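Local coordinates for 2''-aminoglycoside nucleotidyltransferase (Klebsiella pneumoniae, PDB 4WQL), which confers resistance to kanamycin, gentamicin, tobramycin and related aminoglycosides by adenylating their 2''-hydroxyl group in a magnesium-dependent reaction, at residues H43-L48 with D83-C88; L48-E53 with C88-W93. All coordinates share one frame; numbering follows the deposited sequence.

Contact 1. Residues H43-L48 with D83-C88; sequences HDDIDL and DELLDC. With MG (magnesium ion), chain C; MG (magnesium ion), chain B; KAN (kanamycin a), chain D; IPA (isopropyl alcohol), chain E.
L85 is the first residue of 83-88 to meet 43-48: its carbonyl O accepts a nearly straight hydrogen bond from I46 N (2.9 Å, 175° at the hydrogen). A water held by L85 N also donates to D44 O and to E84 OE1, tying the start of the strand to the loop before D45. The CD2 methyl of L85 lies against D45, 3.7 Å from its OD2. L86 turns to the other face of the sheet, where its side chain lies beside that of I46, CD2 against I46 CD1, and runs obliquely to that of L48, with L86 CD1 4.0 Å from L48 CD1. The backbone of D87 is bonded at both ends: D87 N donates to I46 O (2.7 Å), and D87 O accepts from L48 N. The D87 side chain, CG anti to the backbone N (chi1 -174°), lies beside D47 with the carboxylate planes 53° apart. Their nearest oxygens, D47 OD1 and D87 OD2, are 3.1 Å apart because one magnesium ion binds both, together with D45 OD2 and kanamycin O13. The second magnesium takes D45 OD1, D47 OD2 and three waters, so D45 and D47 each bridge the pair. D87 OD1, the oxygen off the metal, is hydrogen-bonded to Y75 OH. C88 closes the run with its SG 4.3 Å from L48 CD1. This is the three-carboxylate, two-metal site of the nucleotidyltransferase fold. With D87 OD2 3.4 Å from kanamycin O13, the 2''-hydroxyl, the geometry is consistent with D87 as the inferred proton acceptor.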
loop_
_atom_site.group_PDB
_atom_site.type_symbol
_atom_site.label_atom_id
_atom_site.label_comp_id
_atom_site.label_asym_id
_atom_site.label_seq_id
_atom_site.Cartn_x
_atom_site.Cartn_y
_atom_site.Cartn_z
ATOM N N HIS A 43 12.121 4.551 -3.419
ATOM C CA HIS A 43 10.938 4.697 -2.589
ATOM C C HIS A 43 11.314 5.192 -1.216
ATOM O O HIS A 43 12.308 4.769 -0.668
ATOM C CB HIS A 43 10.208 3.354 -2.512
ATOM C CG HIS A 43 9.775 2.854 -3.845
ATOM N ND1 HIS A 43 8.701 3.405 -4.507
ATOM C CD2 HIS A 43 10.282 1.897 -4.659
ATOM C CE1 HIS A 43 8.578 2.813 -5.686
ATOM N NE2 HIS A 43 9.505 1.880 -5.794
ATOM N N ASP A 44 10.534 6.119 -0.673
ATOM C CA ASP A 44 10.833 6.667 0.645
ATOM C C ASP A 44 10.592 5.688 1.796
ATOM O O ASP A 44 11.251 5.769 2.854
ATOM C CB ASP A 44 10.006 7.945 0.903
ATOM C CG ASP A 44 10.389 9.085 -0.034
ATOM O OD1 ASP A 44 11.572 9.163 -0.444
ATOM O OD2 ASP A 44 9.485 9.893 -0.360
ATOM N N ASP A 45 9.665 4.768 1.600
ATOM C CA ASP A 45 9.337 3.805 2.631
ATOM C C ASP A 45 8.629 2.640 2.000
ATOM O O ASP A 45 8.415 2.633 0.792
ATOM C CB ASP A 45 8.484 4.448 3.759
ATOM C CG ASP A 45 7.099 4.910 3.300
ATOM O OD1 ASP A 45 6.676 4.634 2.170
ATOM O OD2 ASP A 45 6.389 5.516 4.117
ATOM N N ILE A 46 8.272 1.653 2.818
ATOM C CA ILE A 46 7.511 0.534 2.377
ATOM C C ILE A 46 6.109 0.602 2.971
ATOM O O ILE A 46 5.975 0.612 4.191
ATOM C CB ILE A 46 8.155 -0.780 2.819
ATOM C CG1 ILE A 46 9.559 -0.927 2.221
ATOM C CG2 ILE A 46 7.269 -1.956 2.451
ATOM C CD1 ILE A 46 10.461 -1.868 3.023
ATOM N N ASP A 47 5.088 0.718 2.124
ATOM C CA ASP A 47 3.689 0.713 2.633
ATOM C C ASP A 47 3.143 -0.693 2.660
ATOM O O ASP A 47 3.294 -1.456 1.695
ATOM C CB ASP A 47 2.786 1.624 1.767
ATOM C CG ASP A 47 3.343 3.063 1.690
ATOM O OD1 ASP A 47 3.175 3.799 2.645
ATOM O OD2 ASP A 47 4.000 3.391 0.720
ATOM N N LEU A 48 2.499 -1.053 3.787
ATOM C CA LEU A 48 1.914 -2.391 3.954
ATOM C C LEU A 48 0.488 -2.245 4.418
ATOM O O LEU A 48 0.153 -1.341 5.237
ATOM C CB LEU A 48 2.658 -3.241 5.011
ATOM C CG LEU A 48 4.146 -3.529 4.754
ATOM C CD1 LEU A 48 4.842 -4.186 5.967
ATOM C CD2 LEU A 48 4.236 -4.434 3.476
ATOM N N ASP A 83 17.372 1.382 9.059
ATOM C CA ASP A 83 17.147 2.721 8.538
ATOM C C ASP A 83 15.894 2.813 7.689
ATOM O O ASP A 83 15.674 3.822 7.038
ATOM C CB ASP A 83 18.349 3.180 7.709
ATOM C CG ASP A 83 19.567 3.449 8.572
ATOM O OD1 ASP A 83 19.375 3.744 9.782
ATOM O OD2 ASP A 83 20.705 3.350 8.053
ATOM N N GLU A 84 15.091 1.750 7.658
ATOM C CA GLU A 84 13.938 1.735 6.772
ATOM C C GLU A 84 12.630 1.891 7.542
ATOM O O GLU A 84 12.504 1.464 8.695
ATOM C CB GLU A 84 13.864 0.439 5.957
ATOM C CG GLU A 84 15.045 0.233 4.985
ATOM C CD GLU A 84 15.147 1.324 3.906
ATOM O OE1 GLU A 84 14.127 1.961 3.549
ATOM O OE2 GLU A 84 16.255 1.536 3.392
ATOM N N LEU A 85 11.676 2.512 6.865
ATOM C CA LEU A 85 10.364 2.855 7.449
ATOM C C LEU A 85 9.277 1.994 6.815
ATOM O O LEU A 85 9.222 1.850 5.583
ATOM C CB LEU A 85 10.049 4.337 7.218
ATOM C CG LEU A 85 8.850 4.934 7.943
ATOM C CD1 LEU A 85 9.239 5.218 9.391
ATOM C CD2 LEU A 85 8.332 6.197 7.225
ATOM N N LEU A 86 8.399 1.439 7.651
ATOM C CA LEU A 86 7.214 0.701 7.187
ATOM C C LEU A 86 5.963 1.476 7.536
ATOM O O LEU A 86 5.758 1.805 8.715
ATOM C CB LEU A 86 7.123 -0.661 7.847
ATOM C CG LEU A 86 8.277 -1.646 7.900
ATOM C CD1 LEU A 86 7.679 -2.930 8.531
ATOM C CD2 LEU A 86 8.728 -1.934 6.493
ATOM N N ASP A 87 5.127 1.730 6.532
ATOM C CA ASP A 87 3.971 2.563 6.735
ATOM C C ASP A 87 2.752 1.630 6.698
ATOM O O ASP A 87 2.350 1.231 5.634
ATOM C CB ASP A 87 3.908 3.612 5.621
ATOM C CG ASP A 87 2.796 4.639 5.846
ATOM O OD1 ASP A 87 1.959 4.481 6.761
ATOM O OD2 ASP A 87 2.746 5.610 5.077
ATOM N N CYS A 88 2.162 1.323 7.873
ATOM C CA CYS A 88 1.269 0.170 7.948
ATOM C C CYS A 88 -0.188 0.571 8.170
ATOM O O CYS A 88 -0.460 1.323 9.103
ATOM C CB CYS A 88 1.733 -0.746 9.097
ATOM S SG CYS A 88 3.383 -1.380 8.819
HETATM MG MG MG C . 4.161 5.911 2.932
HETATM MG MG MG B . 5.185 5.072 0.680
HETATM C C1 KAN D . -5.797 7.697 3.580
HETATM C C2 KAN D . -6.326 9.086 4.108
HETATM C C3 KAN D . -6.843 8.954 5.528
HETATM C C4 KAN D . -7.948 7.905 5.482
HETATM C C5 KAN D . -7.399 6.583 4.976
HETATM C C6 KAN D . -8.670 5.686 4.788
HETATM C C7 KAN D . -0.936 5.369 3.882
HETATM C C8 KAN D . -0.993 6.917 3.773
HETATM C C9 KAN D . -2.274 7.524 4.379
HETATM C C10 KAN D . -3.526 6.813 3.797
HETATM C C11 KAN D . -3.463 5.298 3.860
HETATM C C12 KAN D . -2.189 4.788 3.189
HETATM C C13 KAN D . 0.532 8.818 3.723
HETATM C C14 KAN D . 2.028 8.638 3.292
HETATM C C15 KAN D . 2.891 8.463 4.558
HETATM C C16 KAN D . 2.664 9.659 5.492
HETATM C C17 KAN D . 1.159 9.725 5.878
HETATM C C18 KAN D . 0.668 10.932 6.697
HETATM N N1 KAN D . -8.286 4.383 4.188
HETATM N N2 KAN D . -4.649 4.799 3.122
HETATM N N3 KAN D . 0.367 4.822 3.398
HETATM N N4 KAN D . 4.331 8.302 4.244
HETATM O O5 KAN D . -6.863 6.727 3.672
HETATM O O6 KAN D . -5.251 10.063 3.950
HETATM O O7 KAN D . -7.377 10.230 5.999
HETATM O O8 KAN D . -8.420 7.663 6.793
HETATM O O9 KAN D . -4.674 7.419 4.398
HETATM O O10 KAN D . -2.412 8.953 4.071
HETATM O O11 KAN D . 0.123 7.613 4.367
HETATM O O12 KAN D . 0.369 9.883 4.663
HETATM O O13 KAN D . 2.205 7.529 2.376
HETATM O O14 KAN D . 3.512 9.542 6.651
HETATM O O15 KAN D . 0.933 12.138 5.953
HETATM C C1 IPA E . 5.855 7.175 -3.032
HETATM C C2 IPA E . 7.243 6.709 -3.458
HETATM C C3 IPA E . 8.332 7.472 -2.709
HETATM O O2 IPA E . 7.340 5.379 -3.068
HETATM O O HOH W 1 12.457 4.053 4.704
HETATM O O HOH W 2 6.308 4.009 -0.409
HETATM O O HOH W 3 6.083 7.050 0.245
HETATM O O HOH W 4 4.053 5.471 -1.130
#

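Contact 2. Residues L48-E53 with C88-W93; sequences LTFPGE and CEPAWW. With KAN (kanamycin a), chain D.
Strand segments 48-51 and 88-93 run parallel, their axes 4.4 Å apart at closest approach and inclined by 39°, and the ladder runs from E89 N to L48 O, F50 N to E89 O and A91 N to F50 O, ending where G52 N donates to A91 O. T49, E89 and A91 share the face that looks toward the antibiotic. There T49 CG2 touches A91 CB at 3.7 Å, while T49 OG1 is hydrogen-bonded to N124 OD1. F50 and P90 lie side by side on the other face. With its CG between the backbone N and the carbonyl carbon (chi1 60°), the F50 ring leans over the neighbouring strand. P90 CA sits over one ring face, displaced toward the rim, and F50 CZ comes within 3.7 Å of P90 CB. The edge carrying F50 CE1 meets C88, 3.9 Å from its CB; L58 of helix 55-64 packs on both residues. Beyond the ladder, the W92 indole folds back over the start of the 3-10 segment at G52. G52 has no side chain, and its CA makes a CH-pi contact with the six-membered ring of W92, 3.6 Å from the centroid and 17° off the normal. A water links E53 OE1 to W93 N, while E53 OE2 is hydrogen-bonded to Y98 OH. E89 makes the contact with the antibiotic: extended from the strand, it spreads its carboxylate between two amino groups of kanamycin, OE1 accepting from kanamycin N1 at 2.9 Å and OE2 from kanamycin N2 at 2.7 Å. Two bonds to one carboxylate would fix its rotation, and its probable negative charge should suit an aminoglycoside's ammonium groups, so this end of the strand pair helps recognise the antibiotic.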
loop_
_atom_site.group_PDB
_atom_site.type_symbol
_atom_site.label_atom_id
_atom_site.label_comp_id
_atom_site.label_asym_id
_atom_site.label_seq_id
_atom_site.Cartn_x
_atom_site.Cartn_y
_atom_site.Cartn_z
ATOM N N LEU A 48 2.499 -1.053 3.787
ATOM C CA LEU A 48 1.914 -2.391 3.954
ATOM C C LEU A 48 0.488 -2.245 4.418
ATOM O O LEU A 48 0.153 -1.341 5.237
ATOM C CB LEU A 48 2.658 -3.241 5.011
ATOM C CG LEU A 48 4.146 -3.529 4.754
ATOM C CD1 LEU A 48 4.842 -4.186 5.967
ATOM C CD2 LEU A 48 4.236 -4.434 3.476
ATOM N N THR A 49 -0.359 -3.154 3.917
ATOM C CA THR A 49 -1.727 -3.271 4.397
ATOM C C THR A 49 -1.857 -4.610 5.100
ATOM O O THR A 49 -1.439 -5.632 4.552
ATOM C CB THR A 49 -2.757 -3.174 3.217
ATOM O OG1 THR A 49 -2.642 -1.885 2.596
ATOM C CG2 THR A 49 -4.192 -3.344 3.725
ATOM N N PHE A 50 -2.391 -4.632 6.319
ATOM C CA PHE A 50 -2.368 -5.905 7.089
ATOM C C PHE A 50 -3.775 -6.194 7.655
ATOM O O PHE A 50 -4.564 -5.253 7.875
ATOM C CB PHE A 50 -1.355 -5.828 8.261
ATOM C CG PHE A 50 -1.677 -4.727 9.256
ATOM C CD1 PHE A 50 -1.239 -3.410 9.069
ATOM C CD2 PHE A 50 -2.441 -5.028 10.391
ATOM C CE1 PHE A 50 -1.633 -2.429 9.969
ATOM C CE2 PHE A 50 -2.790 -4.070 11.309
ATOM C CZ PHE A 50 -2.373 -2.768 11.132
ATOM N N PRO A 51 -4.072 -7.473 7.929
ATOM C CA PRO A 51 -5.355 -7.798 8.593
ATOM C C PRO A 51 -5.423 -7.150 9.975
ATOM O O PRO A 51 -4.596 -7.479 10.814
ATOM C CB PRO A 51 -5.342 -9.344 8.697
ATOM C CG PRO A 51 -4.403 -9.796 7.462
ATOM C CD PRO A 51 -3.296 -8.691 7.519
ATOM N N GLY A 52 -6.400 -6.276 10.167
ATOM C CA GLY A 52 -6.438 -5.439 11.343
ATOM C C GLY A 52 -6.493 -6.264 12.619
ATOM O O GLY A 52 -5.933 -5.872 13.661
ATOM N N GLU A 53 -7.167 -7.405 12.551
ATOM C CA GLU A 53 -7.383 -8.228 13.769
ATOM C C GLU A 53 -6.176 -9.091 14.035
ATOM O O GLU A 53 -6.150 -9.798 15.039
ATOM C CB GLU A 53 -8.658 -9.085 13.612
ATOM C CG GLU A 53 -8.512 -10.393 12.806
ATOM C CD GLU A 53 -8.434 -10.235 11.261
ATOM O OE1 GLU A 53 -8.419 -9.080 10.723
ATOM O OE2 GLU A 53 -8.341 -11.298 10.569
ATOM N N CYS A 88 2.162 1.323 7.873
ATOM C CA CYS A 88 1.269 0.170 7.948
ATOM C C CYS A 88 -0.188 0.571 8.170
ATOM O O CYS A 88 -0.460 1.323 9.103
ATOM C CB CYS A 88 1.733 -0.746 9.097
ATOM S SG CYS A 88 3.383 -1.380 8.819
ATOM N N GLU A 89 -1.106 0.039 7.354
ATOM C CA GLU A 89 -2.504 0.370 7.502
ATOM C C GLU A 89 -3.346 -0.914 7.591
ATOM O O GLU A 89 -3.144 -1.805 6.816
ATOM C CB GLU A 89 -2.977 1.176 6.291
ATOM C CG GLU A 89 -4.472 1.489 6.317
ATOM C CD GLU A 89 -4.947 2.418 5.174
ATOM O OE1 GLU A 89 -5.883 3.250 5.463
ATOM O OE2 GLU A 89 -4.379 2.298 4.061
ATOM N N PRO A 90 -4.268 -0.980 8.543
ATOM C CA PRO A 90 -5.141 -2.172 8.620
ATOM C C PRO A 90 -6.241 -2.274 7.530
ATOM O O PRO A 90 -6.698 -1.260 6.967
ATOM C CB PRO A 90 -5.817 -2.005 9.989
ATOM C CG PRO A 90 -5.984 -0.458 10.070
ATOM C CD PRO A 90 -4.633 0.013 9.564
ATOM N N ALA A 91 -6.644 -3.528 7.223
ATOM C CA ALA A 91 -7.825 -3.823 6.419
ATOM C C ALA A 91 -8.637 -4.779 7.215
ATOM O O ALA A 91 -8.117 -5.483 8.071
ATOM C CB ALA A 91 -7.452 -4.442 5.035
ATOM N N TRP A 92 -9.944 -4.755 6.963
ATOM C CA TRP A 92 -10.855 -5.476 7.864
ATOM C C TRP A 92 -11.682 -6.426 7.023
ATOM O O TRP A 92 -12.090 -6.078 5.925
ATOM C CB TRP A 92 -11.712 -4.489 8.639
ATOM C CG TRP A 92 -10.861 -3.541 9.455
ATOM C CD1 TRP A 92 -10.472 -2.254 9.105
ATOM C CD2 TRP A 92 -10.265 -3.800 10.735
ATOM N NE1 TRP A 92 -9.692 -1.710 10.121
ATOM C CE2 TRP A 92 -9.533 -2.625 11.113
ATOM C CE3 TRP A 92 -10.277 -4.883 11.604
ATOM C CZ2 TRP A 92 -8.863 -2.513 12.353
ATOM C CZ3 TRP A 92 -9.600 -4.779 12.809
ATOM C CH2 TRP A 92 -8.888 -3.608 13.159
ATOM N N TRP A 93 -11.931 -7.626 7.570
ATOM C CA TRP A 93 -12.694 -8.644 6.834
ATOM C C TRP A 93 -14.116 -8.190 6.534
ATOM O O TRP A 93 -14.827 -7.725 7.429
ATOM C CB TRP A 93 -12.742 -9.972 7.598
ATOM C CG TRP A 93 -13.327 -11.084 6.758
ATOM C CD1 TRP A 93 -14.560 -11.652 6.870
ATOM C CD2 TRP A 93 -12.685 -11.702 5.638
ATOM N NE1 TRP A 93 -14.709 -12.654 5.899
ATOM C CE2 TRP A 93 -13.579 -12.683 5.128
ATOM C CE3 TRP A 93 -11.420 -11.558 5.053
ATOM C CZ2 TRP A 93 -13.240 -13.513 4.050
ATOM C CZ3 TRP A 93 -11.078 -12.362 3.963
ATOM C CH2 TRP A 93 -12.008 -13.338 3.484
HETATM C C1 KAN D . -5.797 7.697 3.580
HETATM C C2 KAN D . -6.326 9.086 4.108
HETATM C C3 KAN D . -6.843 8.954 5.528
HETATM C C4 KAN D . -7.948 7.905 5.482
HETATM C C5 KAN D . -7.399 6.583 4.976
HETATM C C6 KAN D . -8.670 5.686 4.788
HETATM C C7 KAN D . -0.936 5.369 3.882
HETATM C C8 KAN D . -0.993 6.917 3.773
HETATM C C9 KAN D . -2.274 7.524 4.379
HETATM C C10 KAN D . -3.526 6.813 3.797
HETATM C C11 KAN D . -3.463 5.298 3.860
HETATM C C12 KAN D . -2.189 4.788 3.189
HETATM C C13 KAN D . 0.532 8.818 3.723
HETATM C C14 KAN D . 2.028 8.638 3.292
HETATM C C15 KAN D . 2.891 8.463 4.558
HETATM C C16 KAN D . 2.664 9.659 5.492
HETATM C C17 KAN D . 1.159 9.725 5.878
HETATM C C18 KAN D . 0.668 10.932 6.697
HETATM N N1 KAN D . -8.286 4.383 4.188
HETATM N N2 KAN D . -4.649 4.799 3.122
HETATM N N3 KAN D . 0.367 4.822 3.398
HETATM N N4 KAN D . 4.331 8.302 4.244
HETATM O O5 KAN D . -6.863 6.727 3.672
HETATM O O6 KAN D . -5.251 10.063 3.950
HETATM O O7 KAN D . -7.377 10.230 5.999
HETATM O O8 KAN D . -8.420 7.663 6.793
HETATM O O9 KAN D . -4.674 7.419 4.398
HETATM O O10 KAN D . -2.412 8.953 4.071
HETATM O O11 KAN D . 0.123 7.613 4.367
HETATM O O12 KAN D . 0.369 9.883 4.663
HETATM O O13 KAN D . 2.205 7.529 2.376
HETATM O O14 KAN D . 3.512 9.542 6.651
HETATM O O15 KAN D . 0.933 12.138 5.953
HETATM O O HOH W 5 -10.949 -8.151 10.164
#

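How the contacts relate
Contacts 1 and 2 are successive lengths of one parallel pairing, strand 46-51 with strand 84-93, in the mixed sheet of the N-terminal domain. Their centres lie about 15 Å apart, and L48 and C88 form the joint between them. Along the chain the segments alternate: 43-48 runs into 48-53, and 83-88 returns later to continue into 88-93, with helix 55-64 and the hairpin of strands 68-72 and 77-81 in the interval. Kanamycin, bound in the cleft between the two domains, spans both contacts. The same sheet face thus supplies the metal-binding, reactive end in contact 1 and an amine-binding carboxylate farther along in contact 2.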